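Local coordinates for sialyltransferase 0160 (Photobacterium damselae, PDB 4R84), which transfers sialic acid from a CMP-sialic acid donor to galactoside acceptors, probably in alpha-2,6 linkage, as a glycosyltransferase of the GT-B structural group, at residues A[130-135]-A[338-343]; A[293-298]-A[454-459]; A[431-436]-A[440-445]; A[460-465]-A[492-497]. One frame throughout, in Å; residues are numbered along the deposited sequence. Where two conformers were deposited one is given.

Interaction 1: residues A[130-135]-A[338-343]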
# COMPACT_ATOMS: atom_id res chain seq x y z
N PRO A 130 3.06 0.77 3.78
CA PRO A 130 1.63 0.77 3.44
C PRO A 130 1.21 2.02 2.69
O PRO A 130 0.48 1.93 1.71
CB PRO A 130 0.94 0.68 4.82
CG PRO A 130 1.98 -0.03 5.69
CD PRO A 130 3.27 0.59 5.24
N SER A 131 1.69 3.18 3.12
CA SER A 131 1.32 4.42 2.42
C SER A 131 1.80 4.43 0.96
O SER A 131 1.07 4.87 0.08
CB SER A 131 1.89 5.64 3.16
OG SER A 131 1.38 5.69 4.47
N LEU A 132 3.01 3.94 0.71
CA LEU A 132 3.56 3.92 -0.64
C LEU A 132 2.77 2.96 -1.55
O LEU A 132 2.48 3.29 -2.70
CB LEU A 132 5.05 3.53 -0.62
CG LEU A 132 5.97 4.54 0.08
CD1 LEU A 132 7.36 3.95 0.24
CD2 LEU A 132 6.06 5.82 -0.72
N GLN A 133 2.42 1.80 -1.03
CA GLN A 133 1.59 0.84 -1.77
C GLN A 133 0.23 1.45 -2.07
O GLN A 133 -0.29 1.33 -3.18
CB GLN A 133 1.40 -0.44 -0.98
CG GLN A 133 2.66 -1.29 -0.89
CD GLN A 133 2.86 -2.20 -2.09
OE1 GLN A 133 1.90 -2.66 -2.71
NE2 GLN A 133 4.12 -2.48 -2.41
N GLN A 134 -0.32 2.11 -1.07
CA GLN A 134 -1.62 2.74 -1.20
C GLN A 134 -1.57 3.86 -2.23
O GLN A 134 -2.51 4.04 -2.99
CB GLN A 134 -2.10 3.24 0.16
CG GLN A 134 -2.48 2.09 1.12
CD GLN A 134 -2.59 2.56 2.55
OE1 GLN A 134 -2.77 3.74 2.81
NE2 GLN A 134 -2.46 1.62 3.50
N LEU A 135 -0.47 4.62 -2.25
CA LEU A 135 -0.36 5.72 -3.21
C LEU A 135 -0.39 5.19 -4.64
O LEU A 135 -1.03 5.79 -5.51
CB LEU A 135 0.91 6.53 -2.97
CG LEU A 135 1.14 7.68 -3.94
CD1 LEU A 135 -0.06 8.65 -3.98
CD2 LEU A 135 2.41 8.42 -3.54
N ASP A 338 6.85 12.81 -7.46
CA ASP A 338 6.69 14.15 -6.92
C ASP A 338 6.15 14.13 -5.51
O ASP A 338 6.66 14.82 -4.62
CB ASP A 338 5.76 14.96 -7.83
CG ASP A 338 5.58 16.39 -7.34
OD1 ASP A 338 6.55 17.18 -7.42
OD2 ASP A 338 4.46 16.73 -6.90
N ILE A 339 5.12 13.32 -5.29
CA ILE A 339 4.53 13.20 -3.98
C ILE A 339 5.53 12.64 -2.95
O ILE A 339 5.64 13.17 -1.84
CB ILE A 339 3.29 12.31 -4.04
CG1 ILE A 339 2.20 13.08 -4.81
CG2 ILE A 339 2.82 11.94 -2.65
CD1 ILE A 339 1.00 12.23 -5.20
N VAL A 340 6.27 11.60 -3.32
CA VAL A 340 7.20 10.99 -2.34
C VAL A 340 8.53 11.74 -2.25
O VAL A 340 9.36 11.42 -1.41
CB VAL A 340 7.51 9.50 -2.64
CG1 VAL A 340 6.22 8.71 -2.77
CG2 VAL A 340 8.39 9.34 -3.89
N GLY A 341 8.72 12.73 -3.12
CA GLY A 341 9.88 13.61 -3.05
C GLY A 341 11.18 13.01 -3.55
O GLY A 341 12.26 13.34 -3.05
N PHE A 342 11.08 12.14 -4.56
CA PHE A 342 12.24 11.40 -5.05
C PHE A 342 12.61 11.78 -6.47
O PHE A 342 11.81 11.61 -7.38
CB PHE A 342 11.98 9.89 -4.96
CG PHE A 342 13.09 9.03 -5.53
CD1 PHE A 342 14.44 9.36 -5.34
CD2 PHE A 342 12.79 7.87 -6.23
CE1 PHE A 342 15.45 8.55 -5.86
CE2 PHE A 342 13.80 7.05 -6.75
CZ PHE A 342 15.13 7.40 -6.55
N ASP A 343 13.80 12.33 -6.67
CA ASP A 343 14.27 12.64 -8.01
C ASP A 343 14.98 11.42 -8.58
O ASP A 343 16.22 11.31 -8.50
CB ASP A 343 15.19 13.86 -8.00
CG ASP A 343 15.45 14.44 -9.41
OD1 ASP A 343 15.25 13.73 -10.43
OD2 ASP A 343 15.87 15.61 -9.49
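Leu135 reaches across to Ile339 and Val340, and its isobutyl fork carries most of the contact. From CB, which starts off toward the other helix, the chain runs to CG anti to the backbone N (chi1 178°), and only beyond CG do atoms meet the partner segment closely. One prong, CD1, lies 3.9 Å from Ile339 CD1. The other, CD2, has two neighbours: Ile339 CG2 at 3.7 Å and Val340 CG1 at 3.9 Å. It therefore sits where the branches of two consecutive residues converge, one turn of helix presenting both. Helix 129-144, which bears Leu135, forms the link of a beta-alpha-beta crossover between parallel strands 106-125 and 149-154, part of the first Rossmann-like sheet of this GT-B enzyme. Helix 330-340 lies on the way to the second parallel sheet, which begins with strand 358-362. The partner helix ends just here: Gly341, with positive phi, is the C-prime residue of a Schellman motif, and Val340 faces Leu132 from the last turn. Leu132 brings only its CD2 to Val340 CG1, at 3.5 Å, the two side chains meeting at about a right angle. Phe336 touches both leucines from within the same partner helix, and Val435 of helix 434-438 lies against Leu132, whose side chain is about 7 Å from the bound nucleotide sugar at the nearest atoms.

Interaction 2: residues A[293-298]-A[454-459]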
# COMPACT_ATOMS: atom_id res chain seq x y z
N TYR A 293 -1.66 -8.11 2.59
CA TYR A 293 -0.48 -8.04 1.75
C TYR A 293 0.74 -8.21 2.61
O TYR A 293 1.06 -7.33 3.42
CB TYR A 293 -0.43 -6.72 0.98
CG TYR A 293 -1.47 -6.69 -0.10
CD1 TYR A 293 -1.29 -7.39 -1.28
CD2 TYR A 293 -2.68 -6.00 0.08
CE1 TYR A 293 -2.25 -7.38 -2.27
CE2 TYR A 293 -3.65 -6.00 -0.90
CZ TYR A 293 -3.42 -6.70 -2.07
OH TYR A 293 -4.36 -6.72 -3.07
N PHE A 294 1.42 -9.34 2.42
CA PHE A 294 2.65 -9.66 3.13
C PHE A 294 3.86 -9.18 2.31
O PHE A 294 3.95 -9.48 1.13
CB PHE A 294 2.77 -11.17 3.35
CG PHE A 294 1.93 -11.72 4.47
CD1 PHE A 294 0.55 -11.86 4.32
CD2 PHE A 294 2.53 -12.18 5.64
CE1 PHE A 294 -0.21 -12.39 5.34
CE2 PHE A 294 1.77 -12.72 6.65
CZ PHE A 294 0.39 -12.83 6.51
N LEU A 295 4.78 -8.45 2.92
CA LEU A 295 6.04 -8.15 2.23
C LEU A 295 6.82 -9.44 1.92
O LEU A 295 7.51 -9.52 0.90
CB LEU A 295 6.88 -7.13 3.01
CG LEU A 295 7.26 -7.28 4.46
CD1 LEU A 295 8.53 -8.11 4.58
CD2 LEU A 295 7.47 -5.90 5.02
N ARG A 296 6.73 -10.43 2.81
CA ARG A 296 7.27 -11.75 2.52
C ARG A 296 6.25 -12.85 2.82
O ARG A 296 6.26 -13.45 3.90
CB ARG A 296 8.57 -11.99 3.31
CG ARG A 296 9.76 -11.22 2.79
CD ARG A 296 10.22 -11.72 1.43
NE ARG A 296 10.65 -13.11 1.46
CZ ARG A 296 11.91 -13.49 1.66
NH1 ARG A 296 12.85 -12.57 1.85
NH2 ARG A 296 12.23 -14.78 1.68
N GLU A 297 5.35 -13.10 1.87
CA GLU A 297 4.29 -14.08 2.06
C GLU A 297 4.87 -15.47 2.29
O GLU A 297 4.29 -16.30 2.98
CB GLU A 297 3.32 -14.11 0.87
CG GLU A 297 2.13 -15.04 1.12
CD GLU A 297 1.30 -15.32 -0.12
OE1 GLU A 297 1.72 -14.90 -1.23
OE2 GLU A 297 0.24 -15.96 0.00
N ASP A 298 6.04 -15.72 1.71
CA ASP A 298 6.66 -17.03 1.83
C ASP A 298 7.10 -17.35 3.26
O ASP A 298 7.41 -18.50 3.55
CB ASP A 298 7.85 -17.16 0.87
CG ASP A 298 8.90 -16.09 1.10
OD1 ASP A 298 8.54 -14.95 1.46
OD2 ASP A 298 10.09 -16.39 0.89
N TYR A 454 15.53 -3.36 5.32
CA TYR A 454 16.23 -4.53 4.76
C TYR A 454 15.28 -5.67 4.42
O TYR A 454 15.67 -6.61 3.73
CB TYR A 454 17.34 -5.02 5.72
CG TYR A 454 18.57 -4.17 5.57
CD1 TYR A 454 19.49 -4.43 4.56
CD2 TYR A 454 18.78 -3.07 6.39
CE1 TYR A 454 20.60 -3.62 4.39
CE2 TYR A 454 19.87 -2.27 6.23
CZ TYR A 454 20.78 -2.55 5.23
OH TYR A 454 21.87 -1.72 5.10
N PHE A 455 14.02 -5.57 4.85
CA PHE A 455 13.06 -6.62 4.56
C PHE A 455 12.50 -6.55 3.15
O PHE A 455 11.83 -7.48 2.70
CB PHE A 455 11.93 -6.58 5.58
CG PHE A 455 12.16 -7.46 6.75
CD1 PHE A 455 13.24 -7.24 7.59
CD2 PHE A 455 11.34 -8.55 6.98
CE1 PHE A 455 13.47 -8.06 8.67
CE2 PHE A 455 11.58 -9.38 8.07
CZ PHE A 455 12.64 -9.13 8.90
N THR A 456 12.79 -5.48 2.42
CA THR A 456 12.33 -5.43 1.04
C THR A 456 13.50 -5.22 0.09
O THR A 456 13.37 -4.58 -0.95
CB THR A 456 11.26 -4.35 0.84
OG1 THR A 456 11.70 -3.11 1.40
CG2 THR A 456 9.97 -4.77 1.52
N ILE A 457 14.65 -5.77 0.46
CA ILE A 457 15.79 -5.80 -0.44
C ILE A 457 16.09 -7.25 -0.80
O ILE A 457 16.22 -8.09 0.10
CB ILE A 457 17.04 -5.18 0.19
CG1 ILE A 457 16.76 -3.76 0.70
CG2 ILE A 457 18.19 -5.18 -0.81
CD1 ILE A 457 17.96 -3.15 1.41
N PRO A 458 16.20 -7.56 -2.11
CA PRO A 458 16.60 -8.91 -2.53
C PRO A 458 17.89 -9.32 -1.84
O PRO A 458 18.79 -8.48 -1.68
CB PRO A 458 16.79 -8.78 -4.04
CG PRO A 458 15.89 -7.63 -4.43
CD PRO A 458 15.97 -6.67 -3.26
N ALA A 459 17.97 -10.58 -1.40
CA ALA A 459 19.12 -11.07 -0.66
C ALA A 459 20.44 -10.79 -1.37
O ALA A 459 21.44 -10.48 -0.72
CB ALA A 459 18.97 -12.56 -0.39
O HOH W 1 12.89 -10.03 1.98
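Two loops that leave different Rossmann-like sheets of the GT-B fold meet here: Leu295 and Arg296, just past the end of strand 290-294, lie against Phe455 and Thr456, in the connection between strands 445-447 and 462-468. Leu295 meets the Phe455 ring at its edge. Its CD1 sits near the plane of the ring, 3.7 Å from Phe455 CD2, and also close to the backbone oxygen of the same residue. That placement follows from chi1 of 53°, which puts CG between the backbone N and the carbonyl carbon, with the CD1 branch turned to the phenyl rim. Lower on the same side chain, Leu295 CB meets Thr456 CG2 at 4.2 Å. Helix 483-490 packs on Phe455 through Leu484, Val487 and Met488.

Arg296 folds through three successive bent torsions, and its guanidinium grips Asp298 side-on. NE donates to Asp298 OD1 at 2.8 Å with an angle of 166°, and NH2 donates to Asp298 OD2, also at 2.8 Å. Both bonds use syn lone pairs and lie only 8° out of the guanidinium plane. NH1, at another part of the edge, reaches a water, which in turn donates to Phe455 O at 2.9 Å. Leu491 O takes a further bond from NH2. The carboxylate of Asp298 probably offsets most of the Arg296 charge and holds its plane, leaving NH1 to reach the facing loop through water.

Interaction 3: residues A[431-436]-A[440-445]. With CSF (cytidine-5'-monophosphate-3-fluoro-N-acetyl-neuraminic acid), chain E.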
# COMPACT_ATOMS: atom_id res chain seq x y z
N ILE A 431 13.60 10.96 2.10
CA ILE A 431 12.97 9.91 1.29
C ILE A 431 12.95 8.60 2.06
O ILE A 431 13.96 8.18 2.60
CB ILE A 431 13.73 9.72 -0.03
CG1 ILE A 431 13.84 11.07 -0.75
CG2 ILE A 431 13.03 8.65 -0.90
CD1 ILE A 431 14.78 11.08 -1.91
N SER A 432 11.80 7.93 2.11
CA SER A 432 11.75 6.60 2.71
C SER A 432 12.56 5.65 1.85
O SER A 432 12.38 5.62 0.64
CB SER A 432 10.31 6.11 2.85
OG SER A 432 9.60 6.88 3.81
N PHE A 433 13.43 4.86 2.47
CA PHE A 433 14.27 3.94 1.69
C PHE A 433 13.41 3.03 0.80
O PHE A 433 13.81 2.66 -0.30
CB PHE A 433 15.15 3.09 2.60
CG PHE A 433 16.16 2.25 1.85
CD1 PHE A 433 15.78 1.03 1.29
CD2 PHE A 433 17.46 2.67 1.70
CE1 PHE A 433 16.68 0.26 0.58
CE2 PHE A 433 18.38 1.89 1.01
CZ PHE A 433 17.99 0.69 0.44
N GLU A 434 12.25 2.65 1.32
CA GLU A 434 11.35 1.73 0.60
C GLU A 434 10.92 2.27 -0.78
O GLU A 434 10.52 1.49 -1.66
CB GLU A 434 10.13 1.42 1.47
CG GLU A 434 10.44 0.61 2.76
CD GLU A 434 10.91 1.46 3.95
OE1 GLU A 434 11.05 2.69 3.80
OE2 GLU A 434 11.12 0.90 5.05
N VAL A 435 11.02 3.58 -0.97
CA VAL A 435 10.76 4.18 -2.28
C VAL A 435 11.72 3.60 -3.34
O VAL A 435 11.31 3.36 -4.48
CB VAL A 435 10.90 5.73 -2.24
CG1 VAL A 435 10.99 6.32 -3.65
CG2 VAL A 435 9.72 6.36 -1.49
N LEU A 436 12.97 3.34 -2.97
CA LEU A 436 13.93 2.79 -3.93
C LEU A 436 13.52 1.41 -4.47
O LEU A 436 13.60 1.15 -5.67
CB LEU A 436 15.33 2.71 -3.31
CG LEU A 436 15.94 4.04 -2.86
CD1 LEU A 436 17.37 3.84 -2.32
CD2 LEU A 436 15.94 5.06 -3.99
N ASP A 440 12.24 0.52 -8.51
CA ASP A 440 13.29 -0.28 -9.15
C ASP A 440 14.60 0.48 -9.19
O ASP A 440 15.33 0.43 -10.18
CB ASP A 440 12.86 -0.69 -10.56
CG ASP A 440 13.65 -1.89 -11.08
OD1 ASP A 440 14.29 -2.59 -10.26
OD2 ASP A 440 13.62 -2.13 -12.31
N MET A 441 14.92 1.16 -8.09
CA MET A 441 16.13 1.98 -8.04
C MET A 441 17.11 1.50 -6.96
O MET A 441 17.94 2.27 -6.46
CB MET A 441 15.78 3.45 -7.80
CG MET A 441 15.23 4.17 -9.05
SD MET A 441 16.46 4.20 -10.38
CE MET A 441 17.66 5.32 -9.66
N LEU A 442 17.01 0.23 -6.59
CA LEU A 442 18.01 -0.32 -5.68
C LEU A 442 19.37 -0.35 -6.36
O LEU A 442 19.46 -0.54 -7.58
CB LEU A 442 17.61 -1.72 -5.21
CG LEU A 442 16.46 -1.73 -4.21
CD1 LEU A 442 16.01 -3.15 -3.98
CD2 LEU A 442 16.86 -1.07 -2.89
N PRO A 443 20.43 -0.18 -5.57
CA PRO A 443 21.78 -0.20 -6.13
C PRO A 443 22.29 -1.62 -6.29
O PRO A 443 21.51 -2.56 -6.18
CB PRO A 443 22.59 0.54 -5.07
CG PRO A 443 21.96 0.08 -3.79
CD PRO A 443 20.45 0.08 -4.11
N ASP A 444 23.58 -1.77 -6.56
CA ASP A 444 24.17 -3.09 -6.67
C ASP A 444 24.32 -3.76 -5.31
O ASP A 444 24.15 -4.97 -5.19
CB ASP A 444 25.51 -3.00 -7.39
CG ASP A 444 25.35 -2.53 -8.81
OD1 ASP A 444 24.93 -3.35 -9.64
OD2 ASP A 444 25.63 -1.34 -9.10
N THR A 445 24.60 -2.97 -4.28
CA THR A 445 24.72 -3.55 -2.96
C THR A 445 24.32 -2.52 -1.90
O THR A 445 24.50 -1.32 -2.09
CB THR A 445 26.16 -4.08 -2.68
OG1 THR A 445 26.13 -5.06 -1.65
CG2 THR A 445 27.13 -2.95 -2.28
C5A CSF E . 13.28 0.78 15.93
C4A CSF E . 12.01 1.36 15.31
C2A CSF E . 13.45 2.96 13.98
O6A CSF E . 14.58 2.31 14.59
C6A CSF E . 14.41 0.93 14.91
C3A CSF E . 12.22 2.81 14.89
O4A CSF E . 10.95 1.26 16.28
N5A CSF E . 13.09 -0.62 16.23
C7A CSF E . 15.71 0.44 15.51
C8A CSF E . 16.84 0.57 14.50
C9A CSF E . 18.10 -0.11 15.03
O9A CSF E . 19.10 0.01 14.02
O8A CSF E . 16.43 -0.08 13.30
O7A CSF E . 16.03 1.24 16.66
C1A CSF E . 13.78 4.42 13.79
OBA CSF E . 12.96 5.14 13.18
OAA CSF E . 14.84 4.89 14.26
O1A CSF E . 13.10 2.41 12.71
O2A CSF E . 13.53 0.72 10.93
N1 CSF E . 14.98 4.94 7.01
C2 CSF E . 15.56 5.39 5.82
N3 CSF E . 16.91 5.40 5.69
C4 CSF E . 17.68 4.96 6.70
C5 CSF E . 17.11 4.52 7.90
C6 CSF E . 15.73 4.52 8.04
C3' CSF E . 12.54 2.92 7.61
C2' CSF E . 12.84 3.83 6.45
C1' CSF E . 13.52 5.00 7.12
O4' CSF E . 13.13 4.98 8.50
C4' CSF E . 12.19 3.92 8.69
PA CSF E . 14.06 2.03 11.47
O5' CSF E . 13.70 3.07 10.32
C5' CSF E . 12.33 3.37 10.09
O3' CSF E . 11.49 2.01 7.31
O2' CSF E . 11.63 4.32 5.87
N4 CSF E . 19.03 4.97 6.57
O2 CSF E . 14.82 5.79 4.88
O3A CSF E . 15.52 2.20 11.78
C10 CSF E . 13.34 -1.15 17.43
O10 CSF E . 13.68 -0.47 18.40
C11 CSF E . 13.21 -2.64 17.52
F3A CSF E . 12.40 3.61 16.00
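Leu436 O accepts a hydrogen bond from Met441 N at 2.8 Å, nearly straight at 166°, which closes the end of helix 434-438. Asp440, with positive phi, turns the chain back, and Thr439 OG1 gives Leu436 O a second, weak bond. The side chains that meet across the turn are apolar. Leu442 sends its CD2 to Phe433 CE1 at 3.7 Å, the two side chains crossing at about a right angle, and the same methyl lies 4.1 Å from Leu436 CB. Leu436 CD2 meets Met441 CB, while its other methyl, CD1, lies over one face of the Phe433 ring, toward its rim. That ring stands there because CG is anti to the backbone N (chi1 -173°). Farther out, Ile360 and Thr362 of strand 358-362 pack on Leu436 and Phe433, and Met441 rests on helix 344-353.

At the helix's other end lies the bound 3-fluoro analogue of CMP-sialic acid. Phe433 N donates to cytosine O2 at 2.9 Å, bent at 137°. Glu434 sets one carboxylate oxygen on each ribose hydroxyl: OE1 takes the proton of O2' at 2.7 Å and OE2 that of O3' at 2.5 Å. These bonds are consistent with recognition of a ribose carrying a pyrimidine, though O2 alone does not tell cytosine from uracil; packing of Leu436 and Leu442 on Phe433 probably steadies the backbone that carries the Phe433 N-H and Glu434.

Interaction 4: residues A[460-465]-A[492-497]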
# COMPACT_ATOMS: atom_id res chain seq x y z
N ASP A 460 20.44 -10.90 -2.70
CA ASP A 460 21.66 -10.72 -3.48
C ASP A 460 22.21 -9.30 -3.38
O ASP A 460 23.39 -9.06 -3.65
CB ASP A 460 21.42 -11.09 -4.95
CG ASP A 460 20.30 -10.28 -5.58
OD1 ASP A 460 19.74 -9.39 -4.92
OD2 ASP A 460 19.99 -10.52 -6.77
N LYS A 461 21.37 -8.36 -2.96
CA LYS A 461 21.79 -6.96 -2.86
C LYS A 461 22.11 -6.55 -1.41
O LYS A 461 22.55 -5.44 -1.15
CB LYS A 461 20.70 -6.05 -3.45
CG LYS A 461 20.63 -6.05 -4.96
CD LYS A 461 19.54 -5.11 -5.46
CE LYS A 461 19.38 -5.17 -6.97
NZ LYS A 461 20.53 -4.57 -7.67
N VAL A 462 21.89 -7.46 -0.46
CA VAL A 462 22.22 -7.16 0.93
C VAL A 462 23.62 -7.65 1.26
O VAL A 462 23.88 -8.85 1.24
CB VAL A 462 21.21 -7.80 1.90
CG1 VAL A 462 21.62 -7.53 3.34
CG2 VAL A 462 19.81 -7.28 1.62
N ASN A 463 24.53 -6.73 1.59
CA ASN A 463 25.91 -7.13 1.85
C ASN A 463 26.17 -7.53 3.30
O ASN A 463 26.55 -8.67 3.58
CB ASN A 463 26.87 -6.01 1.45
CG ASN A 463 28.23 -6.55 1.01
OD1 ASN A 463 28.99 -7.08 1.82
ND2 ASN A 463 28.55 -6.39 -0.27
N PHE A 464 25.96 -6.60 4.22
CA PHE A 464 26.01 -6.90 5.65
C PHE A 464 25.07 -5.97 6.38
O PHE A 464 24.70 -4.91 5.86
CB PHE A 464 27.42 -6.78 6.24
CG PHE A 464 28.02 -5.39 6.16
CD1 PHE A 464 27.66 -4.41 7.08
CD2 PHE A 464 28.97 -5.09 5.21
CE1 PHE A 464 28.21 -3.15 7.03
CE2 PHE A 464 29.54 -3.83 5.16
CZ PHE A 464 29.17 -2.86 6.07
N ILE A 465 24.71 -6.36 7.59
CA ILE A 465 23.84 -5.56 8.44
C ILE A 465 24.45 -5.41 9.83
O ILE A 465 24.88 -6.39 10.43
CB ILE A 465 22.47 -6.19 8.56
CG1 ILE A 465 21.84 -6.29 7.17
CG2 ILE A 465 21.59 -5.33 9.43
CD1 ILE A 465 20.45 -6.87 7.19
N GLY A 492 16.29 -15.98 4.59
CA GLY A 492 17.41 -15.95 3.66
C GLY A 492 17.88 -14.55 3.29
O GLY A 492 18.62 -14.36 2.32
N ILE A 493 17.49 -13.57 4.09
CA ILE A 493 17.87 -12.20 3.81
C ILE A 493 19.34 -12.05 4.10
O ILE A 493 20.08 -11.41 3.34
CB ILE A 493 17.07 -11.20 4.64
CG1 ILE A 493 15.58 -11.33 4.31
CG2 ILE A 493 17.57 -9.78 4.40
CD1 ILE A 493 14.67 -10.50 5.19
N VAL A 494 19.76 -12.65 5.20
CA VAL A 494 21.17 -12.68 5.57
C VAL A 494 21.56 -14.09 6.02
O VAL A 494 20.71 -14.89 6.40
CB VAL A 494 21.49 -11.70 6.71
CG1 VAL A 494 21.34 -10.27 6.26
CG2 VAL A 494 20.62 -11.98 7.90
N LYS A 495 22.86 -14.35 5.98
CA LYS A 495 23.45 -15.48 6.68
C LYS A 495 24.17 -14.94 7.92
O LYS A 495 24.36 -13.73 8.05
CB LYS A 495 24.41 -16.22 5.75
CG LYS A 495 23.71 -16.85 4.56
CD LYS A 495 24.67 -17.66 3.70
CE LYS A 495 23.89 -18.43 2.65
NZ LYS A 495 23.21 -17.52 1.69
N GLU A 496 24.55 -15.82 8.83
CA GLU A 496 25.12 -15.39 10.09
C GLU A 496 26.34 -14.50 9.91
O GLU A 496 26.53 -13.54 10.65
CB GLU A 496 25.47 -16.58 10.97
CG GLU A 496 24.27 -17.21 11.65
CD GLU A 496 24.66 -18.04 12.86
OE1 GLU A 496 23.76 -18.42 13.63
OE2 GLU A 496 25.88 -18.29 13.03
N LYS A 497 27.16 -14.82 8.90
CA LYS A 497 28.36 -14.06 8.61
C LYS A 497 28.06 -12.60 8.23
O LYS A 497 28.96 -11.75 8.26
CB LYS A 497 29.14 -14.71 7.46
CG LYS A 497 28.66 -14.14 6.14
CD LYS A 497 29.35 -14.63 4.92
CE LYS A 497 28.84 -13.81 3.75
NZ LYS A 497 29.19 -12.37 3.84
O HOH W 2 22.42 -11.66 2.22
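The backbones of Val462 and Ile493 pass at a CA separation of 7.3 Å, where strand 462-468 starts beside the loop that leads to strand 499-502. Val494 is the central side chain. Its CG1, anti to the carbonyl carbon (chi1 -67°), nests against two neighbouring methyls: Ile465 CD1 at 3.6 Å and Val462 CG1 at 4.0 Å. The isoleucine approaches with its terminal methyl, its chain fully extended beyond CB and nearly perpendicular to Val494. Val462 comes obliquely instead, and its second methyl, CG2, lies 4.4 Å from Ile493 CG2.

Strands 462-468 and 499-502 run parallel, and helices 476-481 and 483-490 fill the connection between them, so the contact falls on the return leg of a beta-alpha-beta crossover. Gly492, with positive phi, ends helix 483-490 in a Schellman motif and turns the chain into this leg. Asn463 departs from extended geometry, with psi -61°, and Val462 and Ile465 both direct CB toward the returning loop although they are three residues apart. Met488 of helix 483-490 touches Ile465, Ile493 and Val494 together.

The backbone also brings polar atoms to the contact. A water hydrogen-bonds to Ile493 O at 2.6 Å and weakly to Val462 O at 3.3 Å; with other acceptors competing for its two protons, the longer bond may be intermittent. Further along, Ile465 pairs with Asp498 and Leu500 through backbone bonds, and its side chain comes to about 7 Å from the bound nucleotide sugar at the nearest atoms.

How the interactions relate
All four contacts are buried, but they lie at different distances from the chain's centre, interaction 1 centred about 10 Å from it and interaction 4 about 26 Å. Side chains meet through apolar packing in all four; interactions 2 and 4 each add a water, one of its two bonds weak in interaction 4, and interaction 3 a direct backbone bond together with the nucleotide. Helix 434-438 joins neighbours, since Phe342 of interaction 1 packs on Val435 and Leu436, while Ile457 of interaction 2 touches Phe433. Interactions 2 and 4 share the chain around 454-465, with Tyr454 against Ile465. Lys461 and Asn463 probably hydrogen-bond to Pro443 and Thr445, tying interaction 4 to interaction 3. Interactions 1 and 2 do not touch.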